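Local coordinates for protein AA9 family lytic polysaccharide monooxygenase D (Myceliophthora thermophila, PDB 5UFV) that cleaves the glycosidic bonds of cellulose oxidatively, as a secreted fungal copper-dependent lytic polysaccharide monooxygenase that yields C1-oxidised products, at residues A[28-33]-A[46-51]; A[5-10]-A[171-176]. All coordinates share one frame; numbering follows the deposited sequence.

Contact 1 of 2, residues A[28-33]-A[46-51]; sequences IQWQWP and LRCNGG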
ATOM      1  N   ILE A  28      12.659  -1.081  10.310  1.00 25.91           N
ATOM      2  CA  ILE A  28      12.417  -1.904   9.102  1.00 24.77           C
ATOM      3  C   ILE A  28      11.858  -1.067   7.930  1.00 23.97           C
ATOM      4  O   ILE A  28      11.898  -1.485   6.771  1.00 22.54           O
ATOM      5  CB  ILE A  28      11.484  -3.096   9.392  1.00 25.12           C
ATOM      6  CG1 ILE A  28      10.080  -2.621   9.783  1.00 25.09           C
ATOM      7  CG2 ILE A  28      12.038  -3.985  10.505  1.00 25.48           C
ATOM      8  CD1 ILE A  28       9.016  -3.696   9.641  1.00 25.17           C
ATOM      9  N   GLN A  29      11.375   0.130   8.261  1.00 24.16           N
ATOM     10  CA  GLN A  29      10.672   1.007   7.332  1.00 24.94           C
ATOM     11  C   GLN A  29      11.609   1.998   6.614  1.00 25.35           C
ATOM     12  O   GLN A  29      12.493   2.599   7.240  1.00 25.72           O
ATOM     13  CB  GLN A  29       9.593   1.800   8.097  1.00 24.92           C
ATOM     14  CG  GLN A  29       8.512   2.399   7.214  1.00 24.69           C
ATOM     15  CD  GLN A  29       7.496   3.227   7.991  1.00 24.45           C
ATOM     16  OE1 GLN A  29       7.865   4.041   8.842  1.00 28.48           O
ATOM     17  NE2 GLN A  29       6.222   3.026   7.713  1.00 22.64           N
ATOM     18  N   TRP A  30      11.377   2.175   5.315  1.00 24.65           N
ATOM     19  CA  TRP A  30      12.078   3.160   4.504  1.00 24.41           C
ATOM     20  C   TRP A  30      11.595   4.543   4.889  1.00 24.62           C
ATOM     21  O   TRP A  30      10.491   4.702   5.364  1.00 24.57           O
ATOM     22  CB  TRP A  30      11.819   2.897   3.019  1.00 24.07           C
ATOM     23  CG  TRP A  30      12.581   1.743   2.470  1.00 23.93           C
ATOM     24  CD1 TRP A  30      12.985   0.626   3.140  1.00 26.16           C
ATOM     25  CD2 TRP A  30      13.006   1.571   1.130  1.00 24.78           C
ATOM     26  NE1 TRP A  30      13.670  -0.232   2.292  1.00 26.82           N
ATOM     27  CE2 TRP A  30      13.686   0.334   1.049  1.00 25.94           C
ATOM     28  CE3 TRP A  30      12.891   2.346  -0.022  1.00 25.75           C
ATOM     29  CZ2 TRP A  30      14.242  -0.124  -0.111  1.00 26.01           C
ATOM     30  CZ3 TRP A  30      13.444   1.877  -1.180  1.00 25.70           C
ATOM     31  CH2 TRP A  30      14.117   0.667  -1.215  1.00 26.33           C
ATOM     32  N   GLN A  31      12.434   5.544   4.691  1.00 25.71           N
ATOM     33  CA  GLN A  31      12.169   6.872   5.222  1.00 25.37           C
ATOM     34  C   GLN A  31      10.977   7.455   4.501  1.00 25.93           C
ATOM     35  O   GLN A  31      10.687   7.117   3.371  1.00 28.79           O
ATOM     36  CB  GLN A  31      13.369   7.816   5.035  1.00 25.21           C
ATOM     37  CG  GLN A  31      14.716   7.325   5.559  1.00 25.20           C
ATOM     38  CD  GLN A  31      15.465   6.446   4.559  1.00 26.09           C
ATOM     39  OE1 GLN A  31      14.861   5.854   3.645  1.00 27.02           O
ATOM     40  NE2 GLN A  31      16.775   6.347   4.721  1.00 25.22           N
ATOM     41  N   TRP A  32      10.282   8.342   5.174  1.00 25.20           N
ATOM     42  CA  TRP A  32       9.211   9.112   4.571  1.00 23.88           C
ATOM     43  C   TRP A  32       9.308  10.485   5.227  1.00 23.84           C
ATOM     44  O   TRP A  32       9.813  10.574   6.353  1.00 23.40           O
ATOM     45  CB  TRP A  32       7.856   8.443   4.770  1.00 22.84           C
ATOM     46  CG  TRP A  32       7.557   8.006   6.166  1.00 22.27           C
ATOM     47  CD1 TRP A  32       7.894   6.826   6.725  1.00 21.77           C
ATOM     48  CD2 TRP A  32       6.839   8.742   7.168  1.00 21.28           C
ATOM     49  NE1 TRP A  32       7.436   6.771   8.018  1.00 22.54           N
ATOM     50  CE2 TRP A  32       6.784   7.932   8.318  1.00 20.75           C
ATOM     51  CE3 TRP A  32       6.245  10.009   7.203  1.00 21.51           C
ATOM     52  CZ2 TRP A  32       6.151   8.321   9.496  1.00 20.52           C
ATOM     53  CZ3 TRP A  32       5.607  10.420   8.407  1.00 22.24           C
ATOM     54  CH2 TRP A  32       5.571   9.561   9.532  1.00 21.35           C
ATOM     55  N   PRO A  33       8.923  11.549   4.502  1.00 24.31           N
ATOM     56  CA  PRO A  33       9.251  12.910   4.950  1.00 25.73           C
ATOM     57  C   PRO A  33       8.212  13.532   5.894  1.00 26.09           C
ATOM     58  O   PRO A  33       8.560  14.336   6.762  1.00 27.61           O
ATOM     59  CB  PRO A  33       9.310  13.703   3.629  1.00 25.73           C
ATOM     60  CG  PRO A  33       8.307  13.034   2.742  1.00 25.88           C
ATOM     61  CD  PRO A  33       8.257  11.564   3.177  1.00 25.65           C
ATOM     62  N   LEU A  46       6.158   8.258  -5.581  1.00 29.92           N
ATOM     63  CA  LEU A  46       5.098   7.245  -5.471  1.00 29.44           C
ATOM     64  C   LEU A  46       5.555   5.871  -4.943  1.00 27.87           C
ATOM     65  O   LEU A  46       4.810   5.216  -4.246  1.00 26.67           O
ATOM     66  CB  LEU A  46       4.396   7.059  -6.805  1.00 30.52           C
ATOM     67  CG  LEU A  46       3.167   6.160  -6.779  1.00 31.31           C
ATOM     68  CD1 LEU A  46       2.104   6.709  -5.830  1.00 31.85           C
ATOM     69  CD2 LEU A  46       2.615   6.015  -8.175  1.00 32.20           C
ATOM     70  N   ARG A  47       6.782   5.461  -5.234  1.00 27.32           N
ATOM     71  CA  ARG A  47       7.243   4.147  -4.848  1.00 27.25           C
ATOM     72  C   ARG A  47       7.293   3.944  -3.342  1.00 27.30           C
ATOM     73  O   ARG A  47       6.595   3.095  -2.796  1.00 25.73           O
ATOM     74  CB  ARG A  47       8.626   3.862  -5.459  1.00 28.71           C
ATOM     75  CG  ARG A  47       9.064   2.410  -5.335  1.00 29.45           C
ATOM     76  CD  ARG A  47      10.397   2.152  -6.005  1.00 29.60           C
ATOM     77  NE  ARG A  47      10.244   2.411  -7.417  1.00 30.26           N
ATOM     78  CZ  ARG A  47      11.227   2.523  -8.282  1.00 29.35           C
ATOM     79  NH1 ARG A  47      12.498   2.382  -7.908  1.00 31.00           N
ATOM     80  NH2 ARG A  47      10.919   2.805  -9.522  1.00 28.22           N
ATOM     81  N   CYS A  48       8.137   4.703  -2.673  1.00 29.26           N
ATOM     82  CA  CYS A  48       8.330   4.552  -1.240  1.00 30.14           C
ATOM     83  C   CYS A  48       8.434   5.915  -0.587  1.00 29.35           C
ATOM     84  O   CYS A  48       9.138   6.083   0.412  1.00 29.91           O
ATOM     85  CB  CYS A  48       9.608   3.749  -0.975  1.00 35.09           C
ATOM     86  SG  CYS A  48       9.557   2.000  -1.486  1.00 38.31           S
ATOM     87  N   ASN A  49       7.714   6.890  -1.144  1.00 27.63           N
ATOM     88  CA  ASN A  49       7.679   8.241  -0.601  1.00 26.27           C
ATOM     89  C   ASN A  49       9.086   8.789  -0.453  1.00 26.30           C
ATOM     90  O   ASN A  49       9.378   9.488   0.516  1.00 26.88           O
ATOM     91  CB  ASN A  49       6.947   8.252   0.750  1.00 24.94           C
ATOM     92  CG  ASN A  49       6.105   9.491   0.980  1.00 23.27           C
ATOM     93  OD1 ASN A  49       6.317  10.538   0.406  1.00 24.73           O
ATOM     94  ND2 ASN A  49       5.160   9.367   1.859  1.00 22.81           N
ATOM     95  N   GLY A  50       9.956   8.455  -1.408  1.00 25.96           N
ATOM     96  CA  GLY A  50      11.324   8.996  -1.456  1.00 25.45           C
ATOM     97  C   GLY A  50      12.340   8.334  -0.534  1.00 24.95           C
ATOM     98  O   GLY A  50      13.493   8.701  -0.555  1.00 25.86           O
ATOM     99  N   GLY A  51      11.934   7.364   0.278  1.00 24.68           N
ATOM    100  CA  GLY A  51      12.888   6.583   1.091  1.00 25.33           C
ATOM    101  C   GLY A  51      13.903   5.856   0.213  1.00 26.69           C
ATOM    102  O   GLY A  51      13.719   5.697  -1.004  1.00 27.74           O
TER
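Trp30 and Cys48 make a sulfur-aromatic contact: Trp30 CE3 lies 3.7 Å from Cys48 SG, which sits oblique to the six-membered ring, 40° off its normal. The sulfur is put there by a chi1 of -68°, anti to the carbonyl carbon of Cys48. Gly51 O approaches the same ring carbon, also obliquely. Further along, Gln31 O rests 3.2 Å from Gly51 CA; a CB on Gly51 would run into that oxygen and into Trp30 CB. Pro33 presses the outer end, its CD 3.5 Å from Asn49 OD1, while Trp32 CB touches the amide and CB of Asn49. An alanine at Asn49 would probably leave Pro33 CD facing a gap and Pro170 O without the N-H that Asn49 ND2 gives it. No hydrogen bond joins the two segments. What shapes them is internal or farther out: a type I' turn from Cys48 to Gly51, closed by Gly51 N to Cys48 O; Trp32 NE1 bonded to Gln29 OE1 at 2.9 Å; and Gln31 OE1 bonded to Thr52 N. The contact thus ties the loop between strand 12-15 and helix 45-48 to the end of that helix, with strand 167-177 alongside, joined to Cys48 by its disulfide to Cys172 and to Trp30 NE1 through Gln174 OE1.

Contact 2 of 2, residues A[5-10]-A[171-176]; sequences TSYNIA and ECAQIK
Tyr7 and Ala173 face each other across the interior of the beta-sandwich of the AA9 fold, Tyr7 from the sheet that holds strand 4-9 and Ala173 from the sheet that holds strand 167-177. The two short strands run roughly parallel, at 32°, with axes 9.9 Å apart, too far for backbone pairing, so side chains and a water bridge the gap. From its CB, which points toward the other strand, Tyr7 sets CG anti to the carbonyl carbon (chi1 -57°), and the ring extends across the interior. Its outer atoms do the touching: CE1 comes 3.7 Å from Ala173 CB, and CE2, CZ and OH gather round that same methyl, which lies oblique to the ring. At the tip, Tyr7 OH is 4.1 Å from Cys172 C and hydrogen-bonds Gln29 NE2 of the loop lying between the sheets. Glu171 turns its OE1 to Val4 N, a further tie to strand 4-9. Ile9 and Ile175 form the second point of contact, tip to tip, CD1 to CD1 at 3.5 Å, with Ala60 touching both side chains. All six touching residues are buried. A water hydrogen-bonds Tyr7 OH at 2.6 Å and donates to Glu171 O at 3.1 Å.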
ATOM      1  N   THR A   5       2.701   4.311  10.515  1.00 21.95           N
ATOM      2  CA  THR A   5       3.648   4.639  11.547  1.00 23.73           C
ATOM      3  C   THR A   5       4.335   3.478  12.310  1.00 23.92           C
ATOM      4  O   THR A   5       5.343   3.708  12.993  1.00 25.84           O
ATOM      5  CB  THR A   5       2.976   5.618  12.539  1.00 25.13           C
ATOM      6  OG1 THR A   5       1.614   5.207  12.804  1.00 24.71           O
ATOM      7  CG2 THR A   5       2.997   7.008  11.916  1.00 24.49           C
ATOM      8  N   SER A   6       3.817   2.260  12.192  1.00 23.03           N
ATOM      9  CA  SER A   6       4.362   1.108  12.903  1.00 23.10           C
ATOM     10  C   SER A   6       3.759  -0.180  12.333  1.00 24.12           C
ATOM     11  O   SER A   6       2.778  -0.134  11.602  1.00 24.52           O
ATOM     12  CB  SER A   6       4.052   1.203  14.396  1.00 23.31           C
ATOM     13  OG  SER A   6       2.662   1.095  14.618  1.00 22.98           O
ATOM     14  N   TYR A   7       4.332  -1.331  12.669  1.00 24.74           N
ATOM     15  CA  TYR A   7       3.864  -2.599  12.109  1.00 24.92           C
ATOM     16  C   TYR A   7       3.783  -3.700  13.177  1.00 27.01           C
ATOM     17  O   TYR A   7       4.496  -3.674  14.189  1.00 27.62           O
ATOM     18  CB  TYR A   7       4.806  -3.103  10.992  1.00 24.85           C
ATOM     19  CG  TYR A   7       5.045  -2.184   9.809  1.00 23.41           C
ATOM     20  CD1 TYR A   7       6.052  -1.240   9.833  1.00 22.39           C
ATOM     21  CD2 TYR A   7       4.288  -2.295   8.653  1.00 22.52           C
ATOM     22  CE1 TYR A   7       6.283  -0.408   8.743  1.00 21.71           C
ATOM     23  CE2 TYR A   7       4.502  -1.463   7.573  1.00 22.07           C
ATOM     24  CZ  TYR A   7       5.509  -0.526   7.620  1.00 21.77           C
ATOM     25  OH  TYR A   7       5.730   0.298   6.539  1.00 21.07           O
ATOM     26  N   ASN A   8       2.915  -4.678  12.921  1.00 28.33           N
ATOM     27  CA  ASN A   8       2.965  -5.964  13.604  1.00 30.99           C
ATOM     28  C   ASN A   8       3.107  -7.083  12.578  1.00 30.31           C
ATOM     29  O   ASN A   8       2.232  -7.306  11.760  1.00 30.05           O
ATOM     30  CB  ASN A   8       1.735  -6.202  14.495  1.00 32.45           C
ATOM     31  CG  ASN A   8       1.899  -7.423  15.375  1.00 34.01           C
ATOM     32  OD1 ASN A   8       1.935  -8.553  14.890  1.00 38.25           O
ATOM     33  ND2 ASN A   8       2.057  -7.202  16.660  1.00 33.89           N
ATOM     34  N   ILE A   9       4.223  -7.781  12.632  1.00 31.27           N
ATOM     35  CA  ILE A   9       4.534  -8.800  11.651  1.00 32.63           C
ATOM     36  C   ILE A   9       4.880 -10.105  12.337  1.00 34.35           C
ATOM     37  O   ILE A   9       5.869 -10.209  13.071  1.00 32.40           O
ATOM     38  CB  ILE A   9       5.692  -8.360  10.749  1.00 33.75           C
ATOM     39  CG1 ILE A   9       5.234  -7.171   9.891  1.00 33.31           C
ATOM     40  CG2 ILE A   9       6.139  -9.513   9.856  1.00 34.10           C
ATOM     41  CD1 ILE A   9       6.338  -6.302   9.385  1.00 32.90           C
ATOM     42  N   ALA A  10       4.044 -11.102  12.056  1.00 37.38           N
ATOM     43  CA  ALA A  10       4.157 -12.446  12.621  1.00 38.40           C
ATOM     44  C   ALA A  10       4.101 -12.339  14.114  1.00 39.45           C
ATOM     45  O   ALA A  10       4.904 -12.953  14.800  1.00 40.62           O
ATOM     46  CB  ALA A  10       5.438 -13.117  12.168  1.00 38.87           C
ATOM     47  N   GLU A 171       4.231   3.939   1.802  1.00 26.58           N
ATOM     48  CA  GLU A 171       5.429   3.675   2.601  1.00 25.61           C
ATOM     49  C   GLU A 171       5.872   2.236   2.348  1.00 26.82           C
ATOM     50  O   GLU A 171       5.024   1.395   2.044  1.00 27.87           O
ATOM     51  CB  GLU A 171       5.146   3.865   4.091  1.00 25.73           C
ATOM     52  CG  GLU A 171       5.245   5.293   4.615  1.00 25.05           C
ATOM     53  CD  GLU A 171       3.953   6.086   4.498  1.00 24.26           C
ATOM     54  OE1 GLU A 171       2.856   5.515   4.622  1.00 23.35           O
ATOM     55  OE2 GLU A 171       4.036   7.311   4.297  1.00 25.21           O
ATOM     56  N   CYS A 172       7.188   1.987   2.469  1.00 27.62           N
ATOM     57  CA  CYS A 172       7.820   0.652   2.322  1.00 28.90           C
ATOM     58  C   CYS A 172       8.552   0.217   3.595  1.00 26.18           C
ATOM     59  O   CYS A 172       9.104   1.063   4.334  1.00 23.12           O
ATOM     60  CB  CYS A 172       8.820   0.601   1.154  1.00 31.19           C
ATOM     61  SG  CYS A 172       8.044   1.172  -0.364  1.00 40.10           S
ATOM     62  N   ALA A 173       8.546  -1.107   3.805  1.00 24.04           N
ATOM     63  CA  ALA A 173       9.187  -1.780   4.949  1.00 25.19           C
ATOM     64  C   ALA A 173       9.853  -3.052   4.470  1.00 25.61           C
ATOM     65  O   ALA A 173       9.535  -3.538   3.389  1.00 27.61           O
ATOM     66  CB  ALA A 173       8.164  -2.120   6.017  1.00 24.50           C
ATOM     67  N   GLN A 174      10.756  -3.591   5.270  1.00 26.32           N
ATOM     68  CA  GLN A 174      11.597  -4.716   4.846  1.00 28.61           C
ATOM     69  C   GLN A 174      11.216  -6.046   5.537  1.00 30.54           C
ATOM     70  O   GLN A 174      11.200  -6.145   6.769  1.00 31.63           O
ATOM     71  CB  GLN A 174      13.072  -4.374   5.088  1.00 28.77           C
ATOM     72  CG  GLN A 174      13.497  -3.124   4.343  1.00 29.34           C
ATOM     73  CD  GLN A 174      14.991  -2.895   4.279  1.00 29.70           C
ATOM     74  OE1 GLN A 174      15.483  -2.345   3.302  1.00 32.75           O
ATOM     75  NE2 GLN A 174      15.706  -3.286   5.305  1.00 29.52           N
ATOM     76  N   ILE A 175      10.901  -7.054   4.729  1.00 32.45           N
ATOM     77  CA  ILE A 175      10.467  -8.363   5.229  1.00 34.20           C
ATOM     78  C   ILE A 175      11.390  -9.454   4.686  1.00 35.04           C
ATOM     79  O   ILE A 175      11.569  -9.575   3.460  1.00 32.28           O
ATOM     80  CB  ILE A 175       9.051  -8.705   4.750  1.00 34.87           C
ATOM     81  CG1 ILE A 175       8.128  -7.507   4.923  1.00 35.40           C
ATOM     82  CG2 ILE A 175       8.514  -9.931   5.475  1.00 36.50           C
ATOM     83  CD1 ILE A 175       7.570  -7.334   6.306  1.00 36.39           C
ATOM     84  N   LYS A 176      11.977 -10.227   5.602  1.00 35.33           N
ATOM     85  CA  LYS A 176      12.713 -11.415   5.231  1.00 36.94           C
ATOM     86  C   LYS A 176      11.761 -12.602   5.363  1.00 38.38           C
ATOM     87  O   LYS A 176      11.438 -13.025   6.488  1.00 39.96           O
ATOM     88  CB  LYS A 176      13.965 -11.617   6.087  1.00 37.25           C
ATOM     89  CG  LYS A 176      14.817 -12.733   5.518  1.00 39.89           C
ATOM     90  CD  LYS A 176      16.072 -13.056   6.317  1.00 42.81           C
ATOM     91  CE  LYS A 176      17.028 -11.877   6.517  1.00 42.94           C
ATOM     92  NZ  LYS A 176      17.790 -11.458   5.306  1.00 41.79           N
TER
HETATM   93  O   HOH W   1       4.743  -0.609   4.334  1.00 24.10           O

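Overall arrangement
Contact 1 is nested within the chain loop that contact 2 closes, and their centres lie about 12 Å apart. They meet at strand 167-177, which belongs to contact 2: Cys48 SG and Cys172 SG form a disulfide at 2.1 Å, and Trp30 N probably hydrogen-bonds Cys172 O at 2.7 Å. Residues 28-32 therefore lie against the strand whose other contacts reach 5-10, and Ile28 touches Tyr7, Ile9 and Ala173 between the sheets. The side chains of Asn49 and Glu171 are each about 11 Å from the copper ion, and about 6 and 5 Å respectively from that of its ligand Tyr169, two residues before Glu171 on the same strand.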